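PDB 3H1T: type I site-specific restriction-modification system, R (Restriction) subunit from Vibrio vulnificus, which probably serves as the ATP-dependent motor and DNA-cleaving subunit of a type I restriction enzyme, seen here as an N-terminal fragment. Local coordinates for residues D109-L114 and F130-G135; P356-T359 and R363-I366; T430-R435 and W551-D556; K441-C446 and V537-R542. One frame throughout, in Å; residues are numbered along the deposited sequence.

In the fold
The four contacts follow the chain through three sheets. Interaction 1 belongs to the N-terminal mixed sheet, interaction 2 to the edge of the seven-stranded parallel sheet, and interactions 3 and 4 to the sheet of the second helicase-type domain. Interactions 1 and 2 have centres about 17 Å apart, while interactions 1 and 3, at about 43 Å between centres, lie on opposite sides of the chain's centre. Interactions 3 and 4 touch, with centres about 11 Å apart; interaction 4 is nested within the chain loop that interaction 3 closes. The contacts so sample a probable nuclease region and two motor domains that follow one another along the chain, consistent with an HsdR subunit.

Interaction 1: residues D109-L114 and F130-G135; sequences DYAEIL and FDYTTG
Tyr-132 reaches from just past the end of strand 127-131 to helix 104-114, where Glu-112 and Ala-111 receive its phenol. The polar part of the contact is a likely hydrogen bond between Tyr-132 OH and Glu-112 OE2, 2.9 Å apart, although the hydroxyl proton has another acceptor within reach. The carboxylate oxygen lies near the ring plane, at its edge. Carboxylate and ring planes stand 90° apart. Beyond CG the glutamate chain is extended, which brings OE2 to the phenol.

The apolar part is smaller: the methyl CB of Ala-111 lies 3.8 Å from Tyr-132 CE1, obliquely to the ring, and is buried against Ala-119 of strand 118-122. Within the second segment, Phe-130 turns its edge to a face of the tyrosine, with Phe-130 CE2 above the ring centre. Phe-130 also makes a cation-pi contact with Lys-108, so the aromatic pair meets the helix at more than one level.

Backbone-directed bonds shape the turn that follows. Asp-131 OD1 accepts from Thr-133 N at 2.6 Å, forming an Asx turn. Asp-131 O takes both Gly-135 N, at 2.6 Å, and Thr-134 N, while the other carboxylate oxygen forms a salt bridge with Arg-152. Gly-135 has positive phi (79°), a conformation that favours glycine.

Strand, turn and helix together are part of the N-terminal alpha/beta domain, built on a mixed six-stranded sheet, consistent with the PD-(D/E)XK-type nuclease domain of HsdR subunits.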
loop_
_atom_site.group_PDB
_atom_site.type_symbol
_atom_site.label_atom_id
_atom_site.label_comp_id
_atom_site.label_asym_id
_atom_site.label_seq_id
_atom_site.Cartn_x
_atom_site.Cartn_y
_atom_site.Cartn_z
ATOM N N ASP A 109 19.472 10.494 -0.312
ATOM C CA ASP A 109 18.227 10.120 -0.966
ATOM C C ASP A 109 17.816 8.685 -0.638
ATOM O O ASP A 109 16.631 8.401 -0.528
ATOM C CB ASP A 109 18.347 10.292 -2.485
ATOM C CG ASP A 109 17.014 10.613 -3.147
ATOM O OD1 ASP A 109 16.502 11.736 -2.966
ATOM O OD2 ASP A 109 16.477 9.736 -3.857
ATOM N N TYR A 110 18.787 7.785 -0.491
ATOM C CA TYR A 110 18.498 6.389 -0.171
ATOM C C TYR A 110 18.125 6.261 1.298
ATOM O O TYR A 110 17.324 5.408 1.685
ATOM C CB TYR A 110 19.712 5.491 -0.438
ATOM C CG TYR A 110 20.001 5.174 -1.886
ATOM C CD1 TYR A 110 19.040 4.576 -2.700
ATOM C CD2 TYR A 110 21.253 5.435 -2.431
ATOM C CE1 TYR A 110 19.319 4.244 -4.035
ATOM C CE2 TYR A 110 21.548 5.109 -3.757
ATOM C CZ TYR A 110 20.575 4.514 -4.554
ATOM O OH TYR A 110 20.862 4.217 -5.868
ATOM N N ALA A 111 18.744 7.106 2.110
ATOM C CA ALA A 111 18.498 7.122 3.538
ATOM C C ALA A 111 17.057 7.526 3.747
ATOM O O ALA A 111 16.310 6.880 4.473
ATOM C CB ALA A 111 19.419 8.117 4.207
ATOM N N GLU A 112 16.672 8.610 3.085
ATOM C CA GLU A 112 15.314 9.123 3.173
ATOM C C GLU A 112 14.304 8.084 2.650
ATOM O O GLU A 112 13.253 7.885 3.256
ATOM C CB GLU A 112 15.218 10.447 2.401
ATOM C CG GLU A 112 15.871 11.618 3.149
ATOM C CD GLU A 112 16.443 12.707 2.241
ATOM O OE1 GLU A 112 16.032 12.786 1.066
ATOM O OE2 GLU A 112 17.299 13.493 2.706
ATOM N N ILE A 113 14.613 7.398 1.554
ATOM C CA ILE A 113 13.695 6.392 1.025
ATOM C C ILE A 113 13.574 5.141 1.909
ATOM O O ILE A 113 12.500 4.574 2.039
ATOM C CB ILE A 113 14.132 5.932 -0.388
ATOM C CG1 ILE A 113 13.817 7.013 -1.418
ATOM C CG2 ILE A 113 13.414 4.644 -0.778
ATOM C CD1 ILE A 113 14.462 6.750 -2.776
ATOM N N LEU A 114 14.686 4.716 2.500
ATOM C CA LEU A 114 14.718 3.535 3.353
ATOM C C LEU A 114 14.421 3.853 4.816
ATOM O O LEU A 114 14.451 2.966 5.664
ATOM C CB LEU A 114 16.082 2.860 3.239
ATOM C CG LEU A 114 16.538 2.353 1.869
ATOM C CD1 LEU A 114 18.019 2.055 1.929
ATOM C CD2 LEU A 114 15.756 1.112 1.464
ATOM N N PHE A 130 26.414 12.172 6.792
ATOM C CA PHE A 130 25.349 13.121 7.017
ATOM C C PHE A 130 24.526 12.427 8.083
ATOM O O PHE A 130 24.014 11.327 7.881
ATOM C CB PHE A 130 24.451 13.390 5.815
ATOM C CG PHE A 130 23.369 14.388 6.129
ATOM C CD1 PHE A 130 23.629 15.758 6.080
ATOM C CD2 PHE A 130 22.123 13.960 6.592
ATOM C CE1 PHE A 130 22.666 16.685 6.497
ATOM C CE2 PHE A 130 21.156 14.881 7.015
ATOM C CZ PHE A 130 21.426 16.238 6.966
ATOM N N ASP A 131 24.407 13.067 9.231
ATOM C CA ASP A 131 23.671 12.483 10.334
ATOM C C ASP A 131 22.342 13.214 10.495
ATOM O O ASP A 131 22.316 14.397 10.843
ATOM C CB ASP A 131 24.530 12.605 11.592
ATOM C CG ASP A 131 23.898 11.971 12.809
ATOM O OD1 ASP A 131 22.660 11.961 12.927
ATOM O OD2 ASP A 131 24.659 11.495 13.672
ATOM N N TYR A 132 21.239 12.517 10.235
ATOM C CA TYR A 132 19.935 13.140 10.363
ATOM C C TYR A 132 19.586 13.525 11.797
ATOM O O TYR A 132 18.776 14.432 12.007
ATOM C CB TYR A 132 18.842 12.237 9.776
ATOM C CG TYR A 132 18.914 12.115 8.268
ATOM C CD1 TYR A 132 19.873 11.304 7.667
ATOM C CD2 TYR A 132 18.055 12.847 7.445
ATOM C CE1 TYR A 132 19.978 11.211 6.294
ATOM C CE2 TYR A 132 18.152 12.768 6.059
ATOM C CZ TYR A 132 19.123 11.949 5.489
ATOM O OH TYR A 132 19.272 11.884 4.130
ATOM N N THR A 133 20.204 12.867 12.779
ATOM C CA THR A 133 19.907 13.182 14.172
ATOM C C THR A 133 20.529 14.514 14.608
ATOM O O THR A 133 20.074 15.114 15.574
ATOM C CB THR A 133 20.380 12.063 15.132
ATOM O OG1 THR A 133 21.812 12.021 15.157
ATOM C CG2 THR A 133 19.846 10.705 14.677
ATOM N N THR A 134 21.559 14.980 13.907
ATOM C CA THR A 134 22.172 16.261 14.254
ATOM C C THR A 134 22.116 17.260 13.102
ATOM O O THR A 134 22.219 18.466 13.307
ATOM C CB THR A 134 23.656 16.126 14.652
ATOM O OG1 THR A 134 24.407 15.651 13.536
ATOM C CG2 THR A 134 23.819 15.171 15.801
ATOM N N GLY A 135 21.966 16.752 11.887
ATOM C CA GLY A 135 21.918 17.622 10.734
ATOM C C GLY A 135 23.301 18.070 10.308
ATOM O O GLY A 135 23.428 18.913 9.429
#

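Interaction 2: residues P356-T359 and R363-I366; sequences PIYT and RQGI
A water-bridged surface contact joins Tyr-358 and Thr-359 of an edge strand to Gln-364 on the short helix 362-368 that follows it almost at once. Strand 358-360 is an outermost strand of the seven-stranded parallel sheet, and the nearest CA atoms across the contact, those of Thr-359 and Gln-364, are 9.5 Å apart. Direct approaches are correspondingly loose: Tyr-358 OH stands 4.2 Å from Gln-364 NE2.

Two waters fill the role of direct bonds. One lies at the edge of the Tyr-358 ring, in its plane, 2.9 Å from Tyr-358 OH, and accepts from Gln-364 NE2 at 3.0 Å. The second donates to the backbone Thr-359 O at 3.1 Å and also to Gln-364 OE1. The glutamine thus offers its two amide ends to separate waters, one serving a side-chain hydroxyl and the other a main-chain carbonyl.

The sheet and its covering helices form the first RecA-like domain of the helicase motor, and helix 362-368 leads on toward strand 374-381 of the second, so the contact lies at the passage between the two. Arg-363 shares a backbone hydrogen bond with Phe-570.

Gln-364 reaches the waters because its chain is stretched out from the helix, with chi1 -155° and chi2 161°. Its amide plane is turned 81° from the tyrosine ring. NE2 has a further partner in Tyr-181 OH, which together with the two waters would fix the rotation of the amide. The Tyr-358 side chain packs on Tyr-182, Ile-185 and Arg-189 of helix 181-195.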
loop_
_atom_site.group_PDB
_atom_site.type_symbol
_atom_site.label_atom_id
_atom_site.label_comp_id
_atom_site.label_asym_id
_atom_site.label_seq_id
_atom_site.Cartn_x
_atom_site.Cartn_y
_atom_site.Cartn_z
ATOM N N PRO A 356 0.339 11.188 9.863
ATOM C CA PRO A 356 0.936 9.872 9.628
ATOM C C PRO A 356 2.417 9.764 9.983
ATOM O O PRO A 356 3.185 10.698 9.761
ATOM C CB PRO A 356 0.663 9.638 8.140
ATOM C CG PRO A 356 0.667 11.046 7.565
ATOM C CD PRO A 356 -0.133 11.791 8.600
ATOM N N ILE A 357 2.808 8.626 10.548
ATOM C CA ILE A 357 4.206 8.395 10.905
ATOM C C ILE A 357 4.967 7.927 9.661
ATOM O O ILE A 357 6.194 7.949 9.606
ATOM C CB ILE A 357 4.312 7.370 12.076
ATOM C CG1 ILE A 357 3.576 6.071 11.757
ATOM C CG2 ILE A 357 3.686 7.970 13.320
ATOM C CD1 ILE A 357 4.346 5.112 10.917
ATOM N N TYR A 358 4.196 7.524 8.653
ATOM C CA TYR A 358 4.727 7.070 7.382
ATOM C C TYR A 358 3.620 7.020 6.330
ATOM O O TYR A 358 2.462 6.720 6.642
ATOM C CB TYR A 358 5.359 5.681 7.530
ATOM C CG TYR A 358 6.041 5.185 6.278
ATOM C CD1 TYR A 358 7.095 5.897 5.710
ATOM C CD2 TYR A 358 5.630 4.015 5.652
ATOM C CE1 TYR A 358 7.731 5.446 4.551
ATOM C CE2 TYR A 358 6.252 3.557 4.488
ATOM C CZ TYR A 358 7.304 4.275 3.946
ATOM O OH TYR A 358 7.938 3.817 2.818
ATOM N N THR A 359 3.990 7.339 5.093
ATOM C CA THR A 359 3.072 7.311 3.970
ATOM C C THR A 359 3.716 6.582 2.795
ATOM O O THR A 359 4.808 6.935 2.367
ATOM C CB THR A 359 2.708 8.734 3.451
ATOM O OG1 THR A 359 1.963 9.452 4.439
ATOM C CG2 THR A 359 1.871 8.624 2.184
ATOM N N ARG A 363 1.864 6.396 -5.992
ATOM C CA ARG A 363 2.963 6.935 -6.774
ATOM C C ARG A 363 4.252 6.161 -6.489
ATOM O O ARG A 363 4.934 5.728 -7.404
ATOM C CB ARG A 363 3.145 8.412 -6.412
ATOM C CG ARG A 363 4.084 9.190 -7.306
ATOM C CD ARG A 363 4.221 10.650 -6.894
ATOM N NE ARG A 363 5.333 10.905 -5.977
ATOM C CZ ARG A 363 5.302 10.724 -4.655
ATOM N NH1 ARG A 363 4.204 10.280 -4.052
ATOM N NH2 ARG A 363 6.376 10.998 -3.929
ATOM N N GLN A 364 4.587 5.992 -5.215
ATOM C CA GLN A 364 5.799 5.265 -4.847
ATOM C C GLN A 364 5.670 3.786 -5.214
ATOM O O GLN A 364 6.610 3.197 -5.740
ATOM C CB GLN A 364 6.083 5.406 -3.348
ATOM C CG GLN A 364 7.540 5.217 -2.999
ATOM C CD GLN A 364 7.914 5.797 -1.646
ATOM O OE1 GLN A 364 7.318 6.772 -1.186
ATOM N NE2 GLN A 364 8.923 5.212 -1.012
ATOM N N GLY A 365 4.513 3.194 -4.931
ATOM C CA GLY A 365 4.292 1.805 -5.273
ATOM C C GLY A 365 4.504 1.545 -6.756
ATOM O O GLY A 365 5.191 0.586 -7.131
ATOM N N ILE A 366 3.938 2.381 -7.617
ATOM C CA ILE A 366 4.128 2.182 -9.049
ATOM C C ILE A 366 5.598 2.349 -9.399
ATOM O O ILE A 366 6.154 1.571 -10.165
ATOM C CB ILE A 366 3.350 3.202 -9.932
ATOM C CG1 ILE A 366 1.842 3.074 -9.717
ATOM C CG2 ILE A 366 3.647 2.927 -11.405
ATOM C CD1 ILE A 366 1.062 4.174 -10.395
HETATM O O HOH W 1 9.858 5.688 1.811
HETATM O O HOH W 2 5.109 7.843 -0.585
#

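Interaction 3: residues T430-R435 and W551-D556; sequences TDFMKR and WFNIID
Helix 422-436 packs on the central sheet of the second RecA-like domain, and Phe-432 reaches from it to strand 552-556. With CG anti to the backbone nitrogen (chi1 168°), the phenyl ring projects from the helix and meets the strand with its outermost atom, CZ. That atom lies 4.0 Å from Asn-553 ND2 and 4.3 Å from Ile-555 CD1. The two strand residues are two apart on the strand and so share one face of the sheet, and CZ abuts both side chains.

This is the alpha/beta layering of the helicase C-terminal region, in which helices flank a largely parallel sheet; Thr-430 of the same helix packs on helix 449-462.

The amide of Asn-553 approaches the ring at its edge, near the ring plane, with the two planes 82° apart, so its nitrogen is not placed over the aromatic face. Its polar needs are met within the sheet instead, by two bonds that would favour one rotation of the buried amide: OD1 has a weak hydrogen bond from His-377, while ND2 donates to Asn-520 OD1 on strand 518-524.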
loop_
_atom_site.group_PDB
_atom_site.type_symbol
_atom_site.label_atom_id
_atom_site.label_comp_id
_atom_site.label_asym_id
_atom_site.label_seq_id
_atom_site.Cartn_x
_atom_site.Cartn_y
_atom_site.Cartn_z
ATOM N N THR A 430 -18.037 -2.410 -25.073
ATOM C CA THR A 430 -17.970 -3.646 -25.849
ATOM C C THR A 430 -17.049 -3.522 -27.051
ATOM O O THR A 430 -16.270 -4.434 -27.333
ATOM C CB THR A 430 -19.379 -4.089 -26.331
ATOM O OG1 THR A 430 -20.182 -4.422 -25.190
ATOM C CG2 THR A 430 -19.283 -5.308 -27.261
ATOM N N ASP A 431 -17.149 -2.402 -27.766
ATOM C CA ASP A 431 -16.302 -2.168 -28.940
ATOM C C ASP A 431 -14.867 -2.064 -28.477
ATOM O O ASP A 431 -13.964 -2.612 -29.102
ATOM C CB ASP A 431 -16.690 -0.872 -29.656
ATOM C CG ASP A 431 -17.950 -1.011 -30.493
ATOM O OD1 ASP A 431 -18.425 -2.149 -30.714
ATOM O OD2 ASP A 431 -18.452 0.041 -30.955
ATOM N N PHE A 432 -14.664 -1.363 -27.364
ATOM C CA PHE A 432 -13.335 -1.193 -26.797
ATOM C C PHE A 432 -12.755 -2.572 -26.519
ATOM O O PHE A 432 -11.677 -2.911 -26.997
ATOM C CB PHE A 432 -13.406 -0.352 -25.508
ATOM C CG PHE A 432 -12.137 -0.366 -24.700
ATOM C CD1 PHE A 432 -11.877 -1.406 -23.806
ATOM C CD2 PHE A 432 -11.192 0.651 -24.835
ATOM C CE1 PHE A 432 -10.697 -1.435 -23.056
ATOM C CE2 PHE A 432 -10.005 0.633 -24.091
ATOM C CZ PHE A 432 -9.756 -0.417 -23.199
HETATM N N MSE A 433 -13.476 -3.379 -25.755
HETATM C CA MSE A 433 -13.002 -4.719 -25.440
HETATM C C MSE A 433 -12.796 -5.599 -26.677
HETATM O O MSE A 433 -11.911 -6.457 -26.688
HETATM C CB MSE A 433 -13.968 -5.389 -24.458
HETATM C CG MSE A 433 -13.991 -4.695 -23.099
HETATM SE SE MSE A 433 -15.078 -5.546 -21.726
HETATM C CE MSE A 433 -13.956 -7.107 -21.400
ATOM N N LYS A 434 -13.602 -5.394 -27.714
ATOM C CA LYS A 434 -13.473 -6.172 -28.939
ATOM C C LYS A 434 -12.160 -5.822 -29.630
ATOM O O LYS A 434 -11.519 -6.686 -30.241
ATOM C CB LYS A 434 -14.690 -5.938 -29.871
ATOM C CG LYS A 434 -15.878 -6.863 -29.558
ATOM C CD LYS A 434 -17.131 -6.585 -30.402
ATOM C CE LYS A 434 -18.155 -7.719 -30.237
ATOM N NZ LYS A 434 -19.508 -7.390 -30.796
ATOM N N ARG A 435 -11.732 -4.569 -29.514
ATOM C CA ARG A 435 -10.487 -4.176 -30.143
ATOM C C ARG A 435 -9.281 -4.396 -29.243
ATOM O O ARG A 435 -8.160 -4.193 -29.685
ATOM C CB ARG A 435 -10.539 -2.709 -30.612
ATOM C CG ARG A 435 -10.469 -1.670 -29.513
ATOM C CD ARG A 435 -10.488 -0.262 -30.075
ATOM N NE ARG A 435 -11.820 0.156 -30.484
ATOM C CZ ARG A 435 -12.632 0.892 -29.733
ATOM N NH1 ARG A 435 -12.243 1.289 -28.530
ATOM N NH2 ARG A 435 -13.827 1.241 -30.188
ATOM N N TRP A 551 -0.420 -3.806 -16.015
ATOM C CA TRP A 551 -0.993 -2.462 -15.948
ATOM C C TRP A 551 -2.489 -2.565 -16.194
ATOM O O TRP A 551 -2.984 -3.641 -16.515
ATOM C CB TRP A 551 -0.344 -1.536 -16.993
ATOM C CG TRP A 551 -0.444 -2.044 -18.395
ATOM C CD1 TRP A 551 0.354 -2.982 -18.986
ATOM C CD2 TRP A 551 -1.438 -1.696 -19.365
ATOM N NE1 TRP A 551 -0.083 -3.244 -20.265
ATOM C CE2 TRP A 551 -1.185 -2.472 -20.521
ATOM C CE3 TRP A 551 -2.523 -0.811 -19.372
ATOM C CZ2 TRP A 551 -1.980 -2.385 -21.674
ATOM C CZ3 TRP A 551 -3.312 -0.723 -20.521
ATOM C CH2 TRP A 551 -3.036 -1.511 -21.653
ATOM N N PHE A 552 -3.211 -1.461 -16.034
ATOM C CA PHE A 552 -4.649 -1.491 -16.266
ATOM C C PHE A 552 -5.230 -0.202 -16.835
ATOM O O PHE A 552 -4.567 0.836 -16.853
ATOM C CB PHE A 552 -5.392 -1.842 -14.974
ATOM C CG PHE A 552 -5.321 -0.781 -13.922
ATOM C CD1 PHE A 552 -4.134 -0.544 -13.214
ATOM C CD2 PHE A 552 -6.450 -0.033 -13.607
ATOM C CE1 PHE A 552 -4.083 0.424 -12.203
ATOM C CE2 PHE A 552 -6.409 0.936 -12.602
ATOM C CZ PHE A 552 -5.228 1.168 -11.898
ATOM N N ASN A 553 -6.477 -0.286 -17.300
ATOM C CA ASN A 553 -7.201 0.844 -17.879
ATOM C C ASN A 553 -8.293 1.351 -16.964
ATOM O O ASN A 553 -8.923 0.580 -16.255
ATOM C CB ASN A 553 -7.894 0.442 -19.197
ATOM C CG ASN A 553 -6.963 -0.146 -20.197
ATOM O OD1 ASN A 553 -6.163 0.565 -20.801
ATOM N ND2 ASN A 553 -7.045 -1.454 -20.383
ATOM N N ILE A 554 -8.508 2.656 -16.997
ATOM C CA ILE A 554 -9.583 3.276 -16.252
ATOM C C ILE A 554 -10.420 3.986 -17.308
ATOM O O ILE A 554 -10.014 5.021 -17.834
ATOM C CB ILE A 554 -9.077 4.309 -15.242
ATOM C CG1 ILE A 554 -8.333 3.615 -14.091
ATOM C CG2 ILE A 554 -10.245 5.102 -14.693
ATOM C CD1 ILE A 554 -7.734 4.621 -13.071
ATOM N N ILE A 555 -11.548 3.384 -17.671
ATOM C CA ILE A 555 -12.450 3.973 -18.651
ATOM C C ILE A 555 -13.454 4.811 -17.846
ATOM O O ILE A 555 -14.187 4.284 -17.005
ATOM C CB ILE A 555 -13.184 2.883 -19.464
ATOM C CG1 ILE A 555 -12.204 2.061 -20.304
ATOM C CG2 ILE A 555 -14.157 3.523 -20.413
ATOM C CD1 ILE A 555 -11.354 1.078 -19.523
ATOM N N ASP A 556 -13.453 6.123 -18.084
ATOM C CA ASP A 556 -14.315 7.076 -17.364
ATOM C C ASP A 556 -15.482 7.616 -18.207
ATOM O O ASP A 556 -15.282 8.448 -19.101
ATOM C CB ASP A 556 -13.449 8.254 -16.887
ATOM C CG ASP A 556 -14.145 9.133 -15.861
ATOM O OD1 ASP A 556 -15.329 8.895 -15.553
ATOM O OD2 ASP A 556 -13.498 10.074 -15.359
#

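Interaction 4: residues K441-C446 and V537-R542; sequences KTIVFC and VGRGTR
Phe-445 and Arg-539 approach each other at about a right angle, the aromatic ring directing its edge at the aliphatic part of the arginine. Phe-445 CZ is 3.8 Å from Arg-539 CG, which lies near the ring plane. The guanidinium plane is turned 83° from the ring, and the methylenes, not the charged group, do the touching. Next to the ring, Ile-443 CD1 comes within 4.3 Å of Arg-539 CB. Ile-443 and Phe-445 are two residues apart on strand 441-446, so both extend from one side of it and meet the arginine stem at successive carbons.

The shape of the arginine explains this. The backbone and chi1 (-74°) put CB and CG against the strand, and bends at chi2 (-42°) and chi3 then turn the head away. There NE donates to Gln-535 O, in the helix that precedes the turn, and NH1 has a weak bond to Val-513 O.

The backbone presents Arg-539 from a type I beta turn running from Val-537 to Gly-540, closed by a weak bond of Gly-540 N to Val-537 O at 3.3 Å. The residues Gln-535, Gly-538, Arg-539 and Arg-542 match the QxxGRxxR pattern of motif VI in superfamily 2 helicases, whose arginines commonly face the nucleotide cleft.

Chemically, the arginine is divided in two: its carbon stem is buried against apolar strand residues, while its head is bonded to the carbonyl of Gln-535 and, weakly, to that of Val-513, an arrangement that would limit the freedom of the guanidinium in this state of the protein.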
loop_
_atom_site.group_PDB
_atom_site.type_symbol
_atom_site.label_atom_id
_atom_site.label_comp_id
_atom_site.label_asym_id
_atom_site.label_seq_id
_atom_site.Cartn_x
_atom_site.Cartn_y
_atom_site.Cartn_z
ATOM N N LYS A 441 -10.561 -9.243 -17.523
ATOM C CA LYS A 441 -11.501 -9.069 -16.421
ATOM C C LYS A 441 -11.752 -7.609 -16.149
ATOM O O LYS A 441 -10.817 -6.835 -15.959
ATOM C CB LYS A 441 -11.005 -9.760 -15.161
ATOM C CG LYS A 441 -11.124 -11.273 -15.217
ATOM C CD LYS A 441 -10.930 -11.874 -13.836
ATOM C CE LYS A 441 -10.668 -13.386 -13.890
ATOM N NZ LYS A 441 -11.849 -14.252 -14.178
ATOM N N THR A 442 -13.036 -7.258 -16.105
ATOM C CA THR A 442 -13.501 -5.880 -15.938
ATOM C C THR A 442 -14.549 -5.682 -14.842
ATOM O O THR A 442 -15.373 -6.558 -14.610
ATOM C CB THR A 442 -14.127 -5.396 -17.263
ATOM O OG1 THR A 442 -13.164 -5.531 -18.313
ATOM C CG2 THR A 442 -14.589 -3.958 -17.156
ATOM N N ILE A 443 -14.532 -4.521 -14.194
ATOM C CA ILE A 443 -15.502 -4.196 -13.149
ATOM C C ILE A 443 -16.149 -2.869 -13.514
ATOM O O ILE A 443 -15.454 -1.894 -13.774
ATOM C CB ILE A 443 -14.842 -4.039 -11.742
ATOM C CG1 ILE A 443 -14.152 -5.337 -11.321
ATOM C CG2 ILE A 443 -15.922 -3.724 -10.690
ATOM C CD1 ILE A 443 -13.372 -5.216 -10.030
ATOM N N VAL A 444 -17.475 -2.810 -13.535
ATOM C CA VAL A 444 -18.155 -1.567 -13.888
ATOM C C VAL A 444 -18.942 -1.016 -12.714
ATOM O O VAL A 444 -19.874 -1.646 -12.228
ATOM C CB VAL A 444 -19.120 -1.776 -15.096
ATOM C CG1 VAL A 444 -19.742 -0.435 -15.534
ATOM C CG2 VAL A 444 -18.372 -2.395 -16.247
ATOM N N PHE A 445 -18.558 0.169 -12.264
ATOM C CA PHE A 445 -19.213 0.795 -11.130
ATOM C C PHE A 445 -20.384 1.670 -11.551
ATOM O O PHE A 445 -20.201 2.767 -12.085
ATOM C CB PHE A 445 -18.193 1.608 -10.342
ATOM C CG PHE A 445 -17.178 0.762 -9.638
ATOM C CD1 PHE A 445 -17.451 0.234 -8.383
ATOM C CD2 PHE A 445 -15.981 0.429 -10.263
ATOM C CE1 PHE A 445 -16.548 -0.623 -7.757
ATOM C CE2 PHE A 445 -15.068 -0.428 -9.642
ATOM C CZ PHE A 445 -15.356 -0.954 -8.384
ATOM N N CYS A 446 -21.591 1.188 -11.278
ATOM C CA CYS A 446 -22.807 1.896 -11.652
ATOM C C CYS A 446 -23.416 2.725 -10.525
ATOM O O CYS A 446 -22.962 2.676 -9.376
ATOM C CB CYS A 446 -23.823 0.885 -12.183
ATOM S SG CYS A 446 -23.101 -0.199 -13.481
ATOM N N VAL A 537 -10.250 3.036 -8.046
ATOM C CA VAL A 537 -9.010 2.926 -8.812
ATOM C C VAL A 537 -8.083 1.820 -8.277
ATOM O O VAL A 537 -7.345 1.190 -9.036
ATOM C CB VAL A 537 -8.266 4.296 -8.826
ATOM C CG1 VAL A 537 -6.918 4.175 -9.500
ATOM C CG2 VAL A 537 -9.106 5.315 -9.574
ATOM N N GLY A 538 -8.152 1.569 -6.971
ATOM C CA GLY A 538 -7.335 0.538 -6.366
ATOM C C GLY A 538 -7.804 -0.874 -6.674
ATOM O O GLY A 538 -7.221 -1.847 -6.189
ATOM N N ARG A 539 -8.864 -1.005 -7.461
ATOM C CA ARG A 539 -9.347 -2.329 -7.808
ATOM C C ARG A 539 -8.416 -2.944 -8.835
ATOM O O ARG A 539 -8.336 -4.171 -8.973
ATOM C CB ARG A 539 -10.755 -2.281 -8.410
ATOM C CG ARG A 539 -11.875 -2.004 -7.424
ATOM C CD ARG A 539 -11.675 -2.786 -6.140
ATOM N NE ARG A 539 -11.062 -1.945 -5.115
ATOM C CZ ARG A 539 -10.545 -2.396 -3.977
ATOM N NH1 ARG A 539 -10.555 -3.691 -3.703
ATOM N NH2 ARG A 539 -10.015 -1.546 -3.108
ATOM N N GLY A 540 -7.713 -2.089 -9.566
ATOM C CA GLY A 540 -6.822 -2.595 -10.589
ATOM C C GLY A 540 -5.331 -2.406 -10.418
ATOM O O GLY A 540 -4.581 -2.840 -11.281
ATOM N N THR A 541 -4.890 -1.796 -9.321
ATOM C CA THR A 541 -3.462 -1.544 -9.116
ATOM C C THR A 541 -2.610 -2.734 -8.701
ATOM O O THR A 541 -1.390 -2.622 -8.617
ATOM C CB THR A 541 -3.224 -0.444 -8.064
ATOM O OG1 THR A 541 -3.800 -0.861 -6.821
ATOM C CG2 THR A 541 -3.854 0.883 -8.507
ATOM N N ARG A 542 -3.240 -3.865 -8.421
ATOM C CA ARG A 542 -2.506 -5.055 -8.013
ATOM C C ARG A 542 -1.756 -5.683 -9.203
ATOM O O ARG A 542 -2.287 -5.756 -10.312
ATOM C CB ARG A 542 -3.498 -6.053 -7.414
ATOM C CG ARG A 542 -2.886 -7.088 -6.504
ATOM C CD ARG A 542 -2.970 -6.654 -5.053
ATOM N NE ARG A 542 -3.211 -7.783 -4.157
ATOM C CZ ARG A 542 -2.355 -8.783 -3.966
ATOM N NH1 ARG A 542 -1.191 -8.800 -4.608
ATOM N NH2 ARG A 542 -2.660 -9.768 -3.131
#